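Two structures of beta-galactosidase from Trichoderma reesei compared at one contact. The protein probably hydrolyses terminal non-reducing beta-D-galactose residues in beta-D-galactosides, as a member of glycoside hydrolase family 35. Structure 1 is PDB 3OG2 (chain A, 1.20 Å), residues Ala217-Thr222 and Tyr235-Tyr240; structure 2 is PDB 3OGV (chain B, 1.40 Å), residues Ala217-Thr222 and Tyr235-Tyr240. One frame, after least-squares fit of the local backbone (RMSD 0.22 Å); residues are numbered along the deposited sequences.

Structure 1 (3OG2); sequences AFPGGT and YGHDGY.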
loop_
_atom_site.group_PDB
_atom_site.type_symbol
_atom_site.label_atom_id
_atom_site.label_comp_id
_atom_site.label_asym_id
_atom_site.label_seq_id
_atom_site.Cartn_x
_atom_site.Cartn_y
_atom_site.Cartn_z
ATOM N N ALA A 217 -4.143 18.194 -1.147
ATOM C CA ALA A 217 -3.113 17.763 -0.210
ATOM C C ALA A 217 -3.339 18.232 1.209
ATOM O O ALA A 217 -2.867 17.625 2.203
ATOM C CB ALA A 217 -1.744 18.189 -0.693
ATOM N N PHE A 218 -4.025 19.368 1.319
ATOM C CA PHE A 218 -4.375 19.982 2.589
ATOM C C PHE A 218 -5.712 20.649 2.334
ATOM O O PHE A 218 -6.180 20.714 1.178
ATOM C CB PHE A 218 -3.270 20.963 3.041
ATOM C CG PHE A 218 -3.170 22.164 2.112
ATOM C CD1 PHE A 218 -2.437 22.113 0.942
ATOM C CD2 PHE A 218 -3.822 23.347 2.412
ATOM C CE1 PHE A 218 -2.360 23.219 0.079
ATOM C CE2 PHE A 218 -3.750 24.461 1.566
ATOM C CZ PHE A 218 -3.017 24.384 0.396
ATOM N N PRO A 219 -6.399 21.154 3.357
ATOM C CA PRO A 219 -7.695 21.799 3.117
ATOM C C PRO A 219 -7.532 23.191 2.498
ATOM O O PRO A 219 -7.696 24.229 3.140
ATOM C CB PRO A 219 -8.343 21.845 4.511
ATOM C CG PRO A 219 -7.503 21.005 5.370
ATOM C CD PRO A 219 -6.119 21.032 4.795
ATOM N N GLY A 220 -7.151 23.253 1.231
ATOM C CA GLY A 220 -6.931 24.496 0.515
ATOM C C GLY A 220 -8.158 24.920 -0.274
ATOM O O GLY A 220 -8.133 26.015 -0.864
ATOM N N GLY A 221 -9.200 24.121 -0.373
ATOM C CA GLY A 221 -10.425 24.467 -1.093
ATOM C C GLY A 221 -10.347 24.236 -2.605
ATOM O O GLY A 221 -11.334 24.574 -3.302
ATOM N N THR A 222 -9.247 23.757 -3.147
ATOM C CA THR A 222 -9.145 23.666 -4.620
ATOM C C THR A 222 -10.106 22.645 -5.169
ATOM O O THR A 222 -10.107 21.493 -4.692
ATOM C CB THR A 222 -7.683 23.348 -5.002
ATOM O OG1 THR A 222 -6.867 24.446 -4.509
ATOM C CG2 THR A 222 -7.491 23.255 -6.496
ATOM N N TYR A 235 -15.718 17.353 -2.311
ATOM C CA TYR A 235 -14.392 17.841 -1.986
ATOM C C TYR A 235 -13.711 16.878 -1.011
ATOM O O TYR A 235 -14.284 16.610 0.068
ATOM C CB TYR A 235 -14.504 19.241 -1.331
ATOM C CG TYR A 235 -13.152 19.755 -0.915
ATOM C CD1 TYR A 235 -12.220 20.230 -1.852
ATOM C CD2 TYR A 235 -12.794 19.753 0.462
ATOM C CE1 TYR A 235 -10.956 20.701 -1.487
ATOM C CE2 TYR A 235 -11.527 20.236 0.800
ATOM C CZ TYR A 235 -10.636 20.698 -0.150
ATOM O OH TYR A 235 -9.401 21.181 0.257
ATOM N N GLY A 236 -12.547 16.394 -1.356
ATOM C CA GLY A 236 -11.765 15.517 -0.474
ATOM C C GLY A 236 -10.400 16.186 -0.195
ATOM O O GLY A 236 -9.921 16.965 -1.008
ATOM N N HIS A 237 -9.832 15.808 0.959
ATOM C CA HIS A 237 -8.450 16.206 1.178
ATOM C C HIS A 237 -7.727 15.101 1.944
ATOM O O HIS A 237 -8.326 14.106 2.354
ATOM C CB HIS A 237 -8.320 17.575 1.869
ATOM C CG HIS A 237 -8.654 17.622 3.326
ATOM N ND1 HIS A 237 -7.797 17.188 4.319
ATOM C CD2 HIS A 237 -9.790 18.053 3.933
ATOM C CE1 HIS A 237 -8.428 17.387 5.499
ATOM N NE2 HIS A 237 -9.631 17.899 5.310
ATOM N N ASP A 238 -6.423 15.310 2.066
ATOM C CA ASP A 238 -5.549 14.258 2.622
ATOM C C ASP A 238 -4.925 14.699 3.932
ATOM O O ASP A 238 -5.055 15.876 4.323
ATOM C CB ASP A 238 -4.452 13.955 1.605
ATOM C CG ASP A 238 -5.038 13.343 0.340
ATOM O OD1 ASP A 238 -6.227 12.964 0.285
ATOM O OD2 ASP A 238 -4.284 13.198 -0.680
ATOM N N GLY A 239 -4.284 13.777 4.623
ATOM C CA GLY A 239 -3.545 14.183 5.821
ATOM C C GLY A 239 -2.557 13.121 6.239
ATOM O O GLY A 239 -2.942 11.952 6.328
ATOM N N TYR A 240 -1.315 13.542 6.516
ATOM C CA TYR A 240 -0.279 12.662 7.025
ATOM C C TYR A 240 0.361 13.365 8.234
ATOM O O TYR A 240 1.512 13.803 8.199
ATOM C CB TYR A 240 0.769 12.367 5.956
ATOM C CG TYR A 240 0.206 11.540 4.838
ATOM C CD1 TYR A 240 -0.444 12.177 3.769
ATOM C CD2 TYR A 240 0.335 10.158 4.811
ATOM C CE1 TYR A 240 -0.981 11.442 2.711
ATOM C CE2 TYR A 240 -0.179 9.407 3.754
ATOM C CZ TYR A 240 -0.828 10.063 2.709
ATOM O OH TYR A 240 -1.327 9.274 1.667
#

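Structure 2 (3OGV); sequences AFPGGT and YGHDGY. With PTQ (2-phenylethyl 1-thio-beta-D-galactopyranoside), chain C.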
loop_
_atom_site.group_PDB
_atom_site.type_symbol
_atom_site.label_atom_id
_atom_site.label_comp_id
_atom_site.label_asym_id
_atom_site.label_seq_id
_atom_site.Cartn_x
_atom_site.Cartn_y
_atom_site.Cartn_z
ATOM N N ALA B 217 -4.015 18.207 -0.911
ATOM C CA ALA B 217 -3.043 17.888 0.100
ATOM C C ALA B 217 -3.418 18.359 1.460
ATOM O O ALA B 217 -3.013 17.734 2.458
ATOM C CB ALA B 217 -1.645 18.428 -0.284
ATOM N N PHE B 218 -4.123 19.487 1.514
ATOM C CA PHE B 218 -4.543 20.100 2.747
ATOM C C PHE B 218 -5.851 20.797 2.390
ATOM O O PHE B 218 -6.269 20.832 1.247
ATOM C CB PHE B 218 -3.458 21.103 3.258
ATOM C CG PHE B 218 -3.220 22.264 2.323
ATOM C CD1 PHE B 218 -2.444 22.078 1.205
ATOM C CD2 PHE B 218 -3.849 23.503 2.521
ATOM C CE1 PHE B 218 -2.274 23.162 0.201
ATOM C CE2 PHE B 218 -3.663 24.571 1.587
ATOM C CZ PHE B 218 -2.916 24.345 0.440
ATOM N N PRO B 219 -6.548 21.382 3.393
ATOM C CA PRO B 219 -7.849 21.986 3.072
ATOM C C PRO B 219 -7.630 23.390 2.435
ATOM O O PRO B 219 -7.767 24.406 3.052
ATOM C CB PRO B 219 -8.524 22.099 4.484
ATOM C CG PRO B 219 -7.642 21.295 5.433
ATOM C CD PRO B 219 -6.317 21.253 4.843
ATOM N N GLY B 220 -7.187 23.383 1.173
ATOM C CA GLY B 220 -6.929 24.571 0.377
ATOM C C GLY B 220 -8.180 24.968 -0.389
ATOM O O GLY B 220 -8.171 26.115 -0.950
ATOM N N GLY B 221 -9.197 24.152 -0.482
ATOM C CA GLY B 221 -10.382 24.441 -1.265
ATOM C C GLY B 221 -10.289 24.225 -2.755
ATOM O O GLY B 221 -11.244 24.580 -3.482
ATOM N N THR B 222 -9.155 23.719 -3.261
ATOM C CA THR B 222 -9.090 23.617 -4.730
ATOM C C THR B 222 -10.070 22.641 -5.286
ATOM O O THR B 222 -10.138 21.472 -4.791
ATOM C CB THR B 222 -7.623 23.216 -5.108
ATOM O OG1 THR B 222 -6.780 24.270 -4.646
ATOM C CG2 THR B 222 -7.484 23.064 -6.628
ATOM N N TYR B 235 -15.717 17.374 -2.199
ATOM C CA TYR B 235 -14.374 17.869 -1.920
ATOM C C TYR B 235 -13.674 16.912 -0.943
ATOM O O TYR B 235 -14.238 16.623 0.144
ATOM C CB TYR B 235 -14.443 19.296 -1.267
ATOM C CG TYR B 235 -13.094 19.820 -0.862
ATOM C CD1 TYR B 235 -12.217 20.245 -1.880
ATOM C CD2 TYR B 235 -12.724 19.902 0.465
ATOM C CE1 TYR B 235 -10.929 20.689 -1.515
ATOM C CE2 TYR B 235 -11.465 20.335 0.846
ATOM C CZ TYR B 235 -10.553 20.764 -0.204
ATOM O OH TYR B 235 -9.323 21.219 0.207
ATOM N N GLY B 236 -12.487 16.451 -1.263
ATOM C CA GLY B 236 -11.737 15.549 -0.439
ATOM C C GLY B 236 -10.401 16.129 -0.121
ATOM O O GLY B 236 -9.818 16.880 -1.002
ATOM N N HIS B 237 -9.752 15.793 1.015
ATOM C CA HIS B 237 -8.404 16.166 1.234
ATOM C C HIS B 237 -7.642 15.043 1.930
ATOM O O HIS B 237 -8.253 13.997 2.293
ATOM C CB HIS B 237 -8.214 17.543 1.902
ATOM C CG HIS B 237 -8.595 17.606 3.368
ATOM N ND1 HIS B 237 -7.737 17.203 4.392
ATOM C CD2 HIS B 237 -9.698 18.149 3.971
ATOM C CE1 HIS B 237 -8.346 17.453 5.571
ATOM N NE2 HIS B 237 -9.536 18.016 5.342
ATOM N N ASP B 238 -6.362 15.291 2.179
ATOM C CA ASP B 238 -5.478 14.211 2.668
ATOM C C ASP B 238 -5.015 14.554 4.071
ATOM O O ASP B 238 -5.194 15.670 4.585
ATOM C CB ASP B 238 -4.236 14.137 1.722
ATOM C CG ASP B 238 -4.643 13.888 0.310
ATOM O OD1 ASP B 238 -5.685 13.309 0.010
ATOM O OD2 ASP B 238 -3.894 14.571 -0.559
ATOM N N GLY B 239 -4.312 13.587 4.711
ATOM C CA GLY B 239 -3.690 13.817 5.962
ATOM C C GLY B 239 -2.541 12.847 6.186
ATOM O O GLY B 239 -2.786 11.664 6.200
ATOM N N TYR B 240 -1.351 13.400 6.403
ATOM C CA TYR B 240 -0.197 12.585 6.773
ATOM C C TYR B 240 0.500 13.301 7.916
ATOM O O TYR B 240 1.592 13.892 7.782
ATOM C CB TYR B 240 0.750 12.359 5.570
ATOM C CG TYR B 240 0.151 11.520 4.497
ATOM C CD1 TYR B 240 -0.583 12.081 3.464
ATOM C CD2 TYR B 240 0.266 10.133 4.541
ATOM C CE1 TYR B 240 -1.131 11.283 2.445
ATOM C CE2 TYR B 240 -0.202 9.328 3.488
ATOM C CZ TYR B 240 -0.950 9.922 2.460
ATOM O OH TYR B 240 -1.424 9.092 1.464
HETATM C C1 PTQ C . 0.017 11.654 -1.579
HETATM O O1 PTQ C . 1.263 11.215 -0.978
HETATM S S1 PTQ C . 0.122 13.492 -1.637
HETATM C C2 PTQ C . -0.213 11.130 -2.955
HETATM O O2 PTQ C . -1.464 11.493 -3.468
HETATM C C3 PTQ C . 0.005 9.620 -3.074
HETATM O O3 PTQ C . 0.028 9.237 -4.417
HETATM C C4 PTQ C . 1.258 9.201 -2.330
HETATM O O4 PTQ C . 2.374 9.729 -3.116
HETATM C C5 PTQ C . 1.346 9.707 -0.933
HETATM O O5 PTQ C . 2.804 8.084 -0.035
HETATM C C6 PTQ C . 2.588 9.548 -0.120
HETATM C C7 PTQ C . 0.257 13.895 0.122
HETATM C C8 PTQ C . 0.651 15.327 0.375
HETATM C C9 PTQ C . 0.799 15.612 1.816
HETATM C C10 PTQ C . 2.030 15.428 2.435
HETATM C C11 PTQ C . 2.114 15.651 3.826
HETATM C C12 PTQ C . 0.964 16.039 4.549
HETATM C C13 PTQ C . -0.234 16.170 3.891
HETATM C C14 PTQ C . -0.334 15.919 2.583
HETATM O O HOH W 1 -3.368 17.693 5.219
#

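Structure 1 (3OG2)
Pro219 lays CG over one face of the His237 imidazole, 3.8 Å from the ring centroid and 10° off its normal, a CH-pi contact. Chi1 of 74°, with CG between the backbone N and the carbonyl carbon, brings the ring beneath the proline; in its own plane, ND1 donates to Asp238 O (3.0 Å, 168°), which fixes the rotation of the ring. Trp261 meets this ring edge-to-face. At the edge of the Tyr235 ring, CE1 lies 3.4 Å from Thr222 O. Its OH, 3.0 Å from Gly221 N, is hydrogen-bonded to Asp216. Asp238 brings CB to 4.0 Å from Ala217 O, while its OD2 takes a weak hydrogen bond from Asn215 ND2 and lies close to the carboxylates of Glu180 and Glu278 of the galactose site. Tyr240 OH is hydrogen-bonded to Glu278. The contact thus joins strand 236-239 of the TIM barrel, parallel to strand 275-280, to the loop that follows helix 193-205, with its Asp238 end at the sugar pocket.

Structure 2 (3OGV)
One face of the His237 imidazole carries Pro219 CG, 3.9 Å from the ring centroid and 15° off the normal, as a CH-pi contact. With chi1 at 72°, CG sits between the backbone N and the carbonyl carbon, and ND1 donates in the ring plane to Asp238 O (3.0 Å, 161°), holding the ring's rotation. Trp261 meets the ring edge-to-face. Thr222 O is at the edge of the Tyr235 ring, 3.5 Å from CE1; Tyr235 OH, 3.0 Å from Gly221 N, is hydrogen-bonded to Asp216. Asp238 has CB 3.9 Å from Ala217 O and OD2 3.5 Å from Ala217 CA, and touches Asn215 and Glu278. Tyr240 OH is hydrogen-bonded to Glu278. A water donates to both Ala217 O and Asp238 O, bridging the segments. The thiogalactoside PTQ occupies the sugar pocket: its phenyl C14 comes within 3.2 Å of Ala217 O, and Tyr240 OH lies 3.7 Å from its sugar carbon C5, while Glu122, Asn179 and Glu278 are among the residues that hydrogen-bond to it.

Comparison
The main change is the bound group. PTQ, modelled in structure 2 alone, touches Ala217(B) and Tyr240(B); in structure 1 glycerol is bound at this place, wholly or in part, so neither pocket is empty. The phenylethyl arm of PTQ runs between the two residues: C8 lies 3.9 Å from Ala217(B) CB, and C12 lies 3.8 Å from Tyr240(B) CB. The side chain of Tyr240(A) keeps its place in Tyr240(B), and the compared CA atoms coincide within the error.

The side chain that does shift is Asp238(A), within its rotamer: chi1 goes from -66° to -58°, the CB atoms are 0.3 Å apart after superposition, and the place of OD2 is left. Asp238(A) OD2 is 4.7 Å from Ala217(A) CA and Asp238(B) OD2 is 3.5 Å from Ala217(B) CA, while CB stays beside Ala217(A) O and Ala217(B) O alike. PTQ C7 lies 4.3 Å from Asp238(B) OD2, and whether the ligand and the shift are linked cannot be read from two crystals.

Tyr235(A) and His237(A) keep their places, as does the bond from His237(A) ND1 to Asp238(A) O. A water bridging Ala217(B) O and Asp238(B) O is modelled in structure 2.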